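Local coordinates for tRNA-splicing ligase RtcB (Thermus thermophilus, PDB 2EPG), which probably joins RNA ends bearing a 2',3'-cyclic phosphate or 3'-phosphate to 5'-hydroxyl ends, using GTP and manganese, at residues Ala318-Lys321 with Thr325-Asp328; Pro125-Leu130 with Pro481-Lys486; Ala283-Lys286 with Gly290-Tyr293. All blocks are in the same frame, centred on the assembly; numbering follows the deposited sequence.

Interaction 1: residues Ala318-Lys321 with Thr325-Asp328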
# COMPACT_ATOMS: atom_id res chain seq x y z
N ALA A 318 -20.69 -1.29 -12.56
CA ALA A 318 -21.55 -0.22 -12.08
C ALA A 318 -21.62 0.93 -13.09
O ALA A 318 -22.69 1.49 -13.31
CB ALA A 318 -21.04 0.29 -10.73
N PHE A 319 -20.50 1.29 -13.72
CA PHE A 319 -20.54 2.39 -14.68
C PHE A 319 -21.44 2.00 -15.85
O PHE A 319 -22.28 2.79 -16.28
CB PHE A 319 -19.13 2.72 -15.20
CG PHE A 319 -18.37 3.68 -14.31
CD1 PHE A 319 -18.07 4.97 -14.76
CD2 PHE A 319 -17.94 3.30 -13.05
CE1 PHE A 319 -17.34 5.87 -13.95
CE2 PHE A 319 -17.22 4.19 -12.23
CZ PHE A 319 -16.92 5.47 -12.69
N GLU A 320 -21.27 0.78 -16.33
CA GLU A 320 -22.06 0.29 -17.44
C GLU A 320 -23.56 0.19 -17.09
O GLU A 320 -24.41 0.52 -17.91
CB GLU A 320 -21.52 -1.08 -17.88
CG GLU A 320 -20.19 -0.98 -18.58
CD GLU A 320 -19.39 -2.25 -18.52
OE1 GLU A 320 -19.97 -3.30 -18.19
OE2 GLU A 320 -18.16 -2.19 -18.80
N LYS A 321 -23.87 -0.24 -15.88
CA LYS A 321 -25.25 -0.36 -15.44
C LYS A 321 -25.98 0.99 -15.53
O LYS A 321 -27.18 1.03 -15.81
CB LYS A 321 -25.28 -0.88 -13.99
CG LYS A 321 -26.58 -1.55 -13.56
CD LYS A 321 -27.67 -0.53 -13.32
CE LYS A 321 -28.97 -1.19 -12.88
NZ LYS A 321 -30.06 -0.18 -12.73
N THR A 325 -20.97 2.91 -21.55
CA THR A 325 -20.48 1.70 -22.20
C THR A 325 -18.98 1.55 -21.96
O THR A 325 -18.32 2.50 -21.56
CB THR A 325 -20.71 1.75 -23.73
OG1 THR A 325 -19.98 2.85 -24.27
CG2 THR A 325 -22.20 1.92 -24.05
N PRO A 326 -18.43 0.36 -22.22
CA PRO A 326 -17.00 0.15 -22.02
C PRO A 326 -16.17 1.17 -22.79
O PRO A 326 -15.13 1.61 -22.31
CB PRO A 326 -16.79 -1.28 -22.52
CG PRO A 326 -18.04 -1.95 -22.08
CD PRO A 326 -19.10 -0.92 -22.50
N ARG A 327 -16.61 1.55 -23.98
CA ARG A 327 -15.84 2.52 -24.74
C ARG A 327 -16.08 3.93 -24.22
O ARG A 327 -15.26 4.82 -24.44
CB ARG A 327 -16.12 2.40 -26.25
CG ARG A 327 -17.48 2.86 -26.75
CD ARG A 327 -17.78 2.20 -28.12
NE ARG A 327 -16.60 2.14 -28.99
CZ ARG A 327 -16.52 1.45 -30.13
NH1 ARG A 327 -15.39 1.47 -30.84
NH2 ARG A 327 -17.55 0.72 -30.56
N ASP A 328 -17.18 4.15 -23.50
CA ASP A 328 -17.45 5.46 -22.93
C ASP A 328 -16.55 5.67 -21.71
O ASP A 328 -15.81 6.65 -21.61
CB ASP A 328 -18.89 5.60 -22.43
CG ASP A 328 -19.91 5.82 -23.54
OD1 ASP A 328 -19.61 6.58 -24.49
OD2 ASP A 328 -21.02 5.26 -23.44
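Glu320 lays its side chain across the ring of Pro326, the two crossing at about a right angle. The carboxylate oxygen Glu320 OE2 sits 3.3 Å from Pro326 CG, and the carboxylate carbon Glu320 CD is 3.8 Å from the same atom. Further back, Glu320 CG lies 4.1 Å from Pro326 CD, so the extended chain touches the ring at CD and CG. The torsion that brings it there sets CG beside the backbone N and anti to the carbonyl carbon (chi1 -72°). No hydrogen bond joins the two segments; OE2 is instead bonded to His329 NE2, just past the segment 325-328, which ties the acid to the short helix whose first turn holds the proline.

That turn is fixed from within by a capping box. Thr325 N gives a bond of 3.0 Å to Asp328 OD2, arriving on the anti side and close to the carboxylate plane. Thr325 OG1 also donates to Asp328 OD2, at 2.8 Å, but from well above that plane, so one oxygen accepts from two donors. The return bond, from Asp328 N to Thr325 OG1, is weak.

The contact lies at the surface, where the long helix 288-321 ends and the chain turns into helix 326-329. In the same long helix, Ala318 packs on Leu134 and Leu137 and Phe319 on Leu130, all of helix 127-137.

Interaction 2: residues Pro125-Leu130 with Pro481-Lys486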
# COMPACT_ATOMS: atom_id res chain seq x y z
N PRO A 125 -24.15 14.50 -14.06
CA PRO A 125 -25.59 14.24 -14.21
C PRO A 125 -26.08 12.83 -13.85
O PRO A 125 -27.29 12.60 -13.71
CB PRO A 125 -25.87 14.64 -15.67
CG PRO A 125 -24.54 14.47 -16.35
CD PRO A 125 -23.54 14.95 -15.33
N ARG A 126 -25.15 11.88 -13.68
CA ARG A 126 -25.52 10.51 -13.32
C ARG A 126 -24.90 10.11 -11.99
O ARG A 126 -24.84 8.92 -11.64
CB ARG A 126 -25.05 9.53 -14.39
CG ARG A 126 -25.37 9.95 -15.82
CD ARG A 126 -25.22 8.76 -16.74
NE ARG A 126 -24.86 9.15 -18.09
CZ ARG A 126 -24.72 8.30 -19.09
NH1 ARG A 126 -24.38 8.73 -20.30
NH2 ARG A 126 -24.92 7.00 -18.89
N GLN A 127 -24.43 11.11 -11.25
CA GLN A 127 -23.79 10.91 -9.96
C GLN A 127 -24.59 10.03 -9.00
O GLN A 127 -24.05 9.14 -8.34
CB GLN A 127 -23.52 12.28 -9.34
CG GLN A 127 -22.88 12.25 -7.99
CD GLN A 127 -22.50 13.63 -7.51
OE1 GLN A 127 -23.25 14.59 -7.64
NE2 GLN A 127 -21.31 13.73 -6.92
N LYS A 128 -25.89 10.28 -8.94
CA LYS A 128 -26.76 9.51 -8.05
C LYS A 128 -26.88 8.07 -8.54
O LYS A 128 -26.68 7.15 -7.77
CB LYS A 128 -28.14 10.19 -7.98
CG LYS A 128 -29.01 9.73 -6.82
CD LYS A 128 -29.84 8.50 -7.18
CE LYS A 128 -30.92 8.24 -6.12
NZ LYS A 128 -31.70 9.49 -5.88
N GLU A 129 -27.20 7.89 -9.82
CA GLU A 129 -27.33 6.55 -10.38
C GLU A 129 -26.07 5.71 -10.11
O GLU A 129 -26.17 4.54 -9.73
CB GLU A 129 -27.56 6.61 -11.90
CG GLU A 129 -28.85 7.28 -12.35
CD GLU A 129 -28.91 8.75 -11.99
OE1 GLU A 129 -27.87 9.43 -12.12
OE2 GLU A 129 -29.98 9.22 -11.58
N LEU A 130 -24.90 6.30 -10.32
CA LEU A 130 -23.63 5.60 -10.12
C LEU A 130 -23.42 5.23 -8.66
O LEU A 130 -23.07 4.10 -8.35
CB LEU A 130 -22.48 6.46 -10.65
CG LEU A 130 -21.07 5.87 -10.55
CD1 LEU A 130 -20.99 4.55 -11.31
CD2 LEU A 130 -20.06 6.88 -11.13
N PRO A 481 -12.56 13.86 -4.31
CA PRO A 481 -13.67 12.90 -4.28
C PRO A 481 -15.04 13.48 -4.59
O PRO A 481 -15.32 14.64 -4.26
CB PRO A 481 -13.60 12.34 -2.86
CG PRO A 481 -13.15 13.53 -2.07
CD PRO A 481 -12.08 14.15 -2.94
N LEU A 482 -15.89 12.67 -5.22
CA LEU A 482 -17.25 13.05 -5.58
C LEU A 482 -18.22 12.09 -4.90
O LEU A 482 -19.27 12.50 -4.42
CB LEU A 482 -17.47 12.96 -7.09
CG LEU A 482 -16.81 14.01 -7.97
CD1 LEU A 482 -16.75 13.49 -9.40
CD2 LEU A 482 -17.59 15.30 -7.90
N ILE A 483 -17.85 10.81 -4.90
CA ILE A 483 -18.66 9.75 -4.31
C ILE A 483 -17.80 8.86 -3.43
O ILE A 483 -16.73 8.41 -3.84
CB ILE A 483 -19.28 8.81 -5.37
CG1 ILE A 483 -20.18 9.59 -6.32
CG2 ILE A 483 -20.07 7.71 -4.67
CD1 ILE A 483 -20.67 8.75 -7.49
N VAL A 484 -18.28 8.59 -2.22
CA VAL A 484 -17.55 7.74 -1.29
C VAL A 484 -18.42 6.55 -0.90
O VAL A 484 -19.55 6.72 -0.42
CB VAL A 484 -17.15 8.52 -0.01
CG1 VAL A 484 -16.57 7.55 1.02
CG2 VAL A 484 -16.10 9.59 -0.34
N VAL A 485 -17.91 5.35 -1.14
CA VAL A 485 -18.60 4.10 -0.81
C VAL A 485 -17.76 3.41 0.27
O VAL A 485 -16.61 3.04 0.02
CB VAL A 485 -18.73 3.17 -2.04
CG1 VAL A 485 -19.39 1.85 -1.64
CG2 VAL A 485 -19.53 3.85 -3.14
N LYS A 486 -18.34 3.24 1.46
CA LYS A 486 -17.65 2.61 2.59
C LYS A 486 -18.09 1.16 2.78
O LYS A 486 -19.23 0.80 2.47
CB LYS A 486 -17.94 3.38 3.88
CG LYS A 486 -18.21 4.84 3.66
CD LYS A 486 -18.77 5.53 4.90
CE LYS A 486 -17.79 5.54 6.07
NZ LYS A 486 -18.35 6.36 7.21
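Ile483 pushes its CD1 methyl against the first turn of helix 127-137, where it meets the backbone oxygen Gln127 O at 3.5 Å. The same methyl, Ile483 CD1, lies 4.1 Å from Leu130 CD2, so a single tip rests on residues three apart along the helix. Just beside it, Gln127 CG and Ile483 CG1 are 4.1 Å apart, the two side chains running antiparallel alongside one another. This is the closely fitted part of the contact. Leu130 continues it towards Leu123 of helix 120-123. The strand carries a classic beta bulge here, with Leu482 and Ile483 together opposite Val219, and the backbone of Leu482 is also bonded to Leu440.

The strand runs on to Lys486, predicted to bind GMP, while the helix touches it at Leu482 and Ile483, four and three residues earlier. Ile483 lies about 6 Å, side chain to side chain, from Leu217, also predicted to bind GMP, consistent with a place just behind the nucleotide site.

The other part is looser. Gln127 is fully extended, with CG anti to the backbone N (chi1 179°) and CD anti to CA (chi2 173°), and this carries its amide across Leu482 at about a right angle. Gln127 NE2 ends 3.9 Å from Leu482 CB and 3.5 Å from Leu482 O. Beyond it the helix turns its polar residues outward: Lys128 points away from the strand, and Glu129 is exposed. Arg126, at the N-cap, bonds through NH2 to Val322 O and makes a cation-pi contact with Phe324.

Methyl and methylene groups make the clearest contacts between helix and strand, which implies a fit resting largely on shape.

Interaction 3: residues Ala283-Lys286 with Gly290-Tyr293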
# COMPACT_ATOMS: atom_id res chain seq x y z
N ALA A 283 11.82 -13.52 13.20
CA ALA A 283 12.47 -14.81 13.06
C ALA A 283 13.42 -14.71 11.87
O ALA A 283 13.23 -13.90 10.97
CB ALA A 283 11.43 -15.92 12.80
N PRO A 284 14.48 -15.53 11.87
CA PRO A 284 15.42 -15.48 10.76
C PRO A 284 14.68 -15.76 9.47
O PRO A 284 13.85 -16.68 9.40
CB PRO A 284 16.42 -16.59 11.09
CG PRO A 284 16.41 -16.61 12.59
CD PRO A 284 14.95 -16.47 12.92
N ILE A 285 14.98 -14.96 8.45
CA ILE A 285 14.38 -15.12 7.14
C ILE A 285 14.64 -16.56 6.66
O ILE A 285 13.75 -17.19 6.09
CB ILE A 285 15.02 -14.11 6.15
CG1 ILE A 285 14.49 -12.70 6.43
CG2 ILE A 285 14.74 -14.51 4.71
CD1 ILE A 285 15.37 -11.61 5.90
N LYS A 286 15.82 -17.09 6.94
CA LYS A 286 16.15 -18.45 6.50
C LYS A 286 15.70 -19.61 7.39
O LYS A 286 16.03 -20.76 7.11
CB LYS A 286 17.65 -18.58 6.26
CG LYS A 286 18.16 -17.88 5.02
CD LYS A 286 19.67 -18.09 4.93
CE LYS A 286 20.27 -17.49 3.69
NZ LYS A 286 21.75 -17.73 3.71
N GLY A 290 10.44 -18.45 9.65
CA GLY A 290 10.57 -17.25 8.85
C GLY A 290 10.04 -17.54 7.46
O GLY A 290 9.21 -16.81 6.93
N GLN A 291 10.53 -18.63 6.88
CA GLN A 291 10.10 -19.05 5.55
C GLN A 291 8.61 -19.27 5.46
O GLN A 291 7.98 -18.92 4.45
CB GLN A 291 10.82 -20.35 5.16
CG GLN A 291 12.29 -20.17 4.83
CD GLN A 291 12.47 -19.47 3.50
OE1 GLN A 291 12.10 -20.00 2.45
NE2 GLN A 291 13.03 -18.26 3.53
N ASP A 292 8.02 -19.87 6.50
CA ASP A 292 6.58 -20.13 6.48
C ASP A 292 5.76 -18.85 6.47
O ASP A 292 4.81 -18.74 5.70
CB ASP A 292 6.17 -21.00 7.66
CG ASP A 292 6.57 -22.46 7.49
OD1 ASP A 292 6.34 -23.23 8.44
OD2 ASP A 292 7.09 -22.85 6.43
N TYR A 293 6.13 -17.90 7.32
CA TYR A 293 5.41 -16.63 7.38
C TYR A 293 5.49 -15.91 6.05
O TYR A 293 4.50 -15.36 5.56
CB TYR A 293 5.98 -15.72 8.48
CG TYR A 293 5.47 -14.28 8.37
CD1 TYR A 293 4.12 -13.99 8.58
CD2 TYR A 293 6.31 -13.24 7.97
CE1 TYR A 293 3.61 -12.71 8.40
CE2 TYR A 293 5.82 -11.94 7.78
CZ TYR A 293 4.46 -11.68 8.00
OH TYR A 293 3.95 -10.41 7.80
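Gly290 brings its backbone right against the strand end: Gly290 CA makes a CA-H...O contact of 3.4 Å with Pro284 O, the angle at hydrogen being 159°. A beta carbon at this position would collide with that same oxygen, so the absence of a side chain permits the close approach. Ala283 CB comes within 4.2 Å of Gly290 N, and Ser287 OG is hydrogen-bonded to both Gly290 N and Pro284 O.

Gln291 follows and supplies the polar link. A kink about the CB-CG bond (chi2 -72°) turns the amide back so that Gln291 NE2 donates to Ile285 O over 2.9 Å. The bond is almost straight at hydrogen (176°) and lies in the amide plane of the glutamine, but it reaches the carbonyl from above its plane. An alanine here would remove this donor and is likely to leave Ile285 O without its side-chain mate and the turn less firmly held to the helix.

Asp292 turns elsewhere, making salt bridges to Lys194 and Arg263, and Tyr293 packs on Val98 and Tyr260. The arrangement is a tight strand-to-helix connection: the short strand 283-284, paired with 97-98, leads through the short turn 285-287 into the opening turn of helix 288-321.

In the fold
Interactions 1 and 3 sit at the two ends of helix 288-321, their centres about 45 Å apart and on opposite sides of the chain's centre. Both close short connections, yet differently: interaction 3 is partly buried and uses a side-chain hydrogen bond to a backbone oxygen, whereas interaction 1 is a surface contact between an acid and a proline ring. Interaction 2 is the buried one, apolar in its closest packing, and joins parts of the chain 351 residues apart; both others are nested within the loop it closes. Interactions 1 and 2 meet directly, Phe319 CD2 lying 3.7 Å from Leu130 CD1, so helix 127-137 packs against both the long helix and the C-terminal strand.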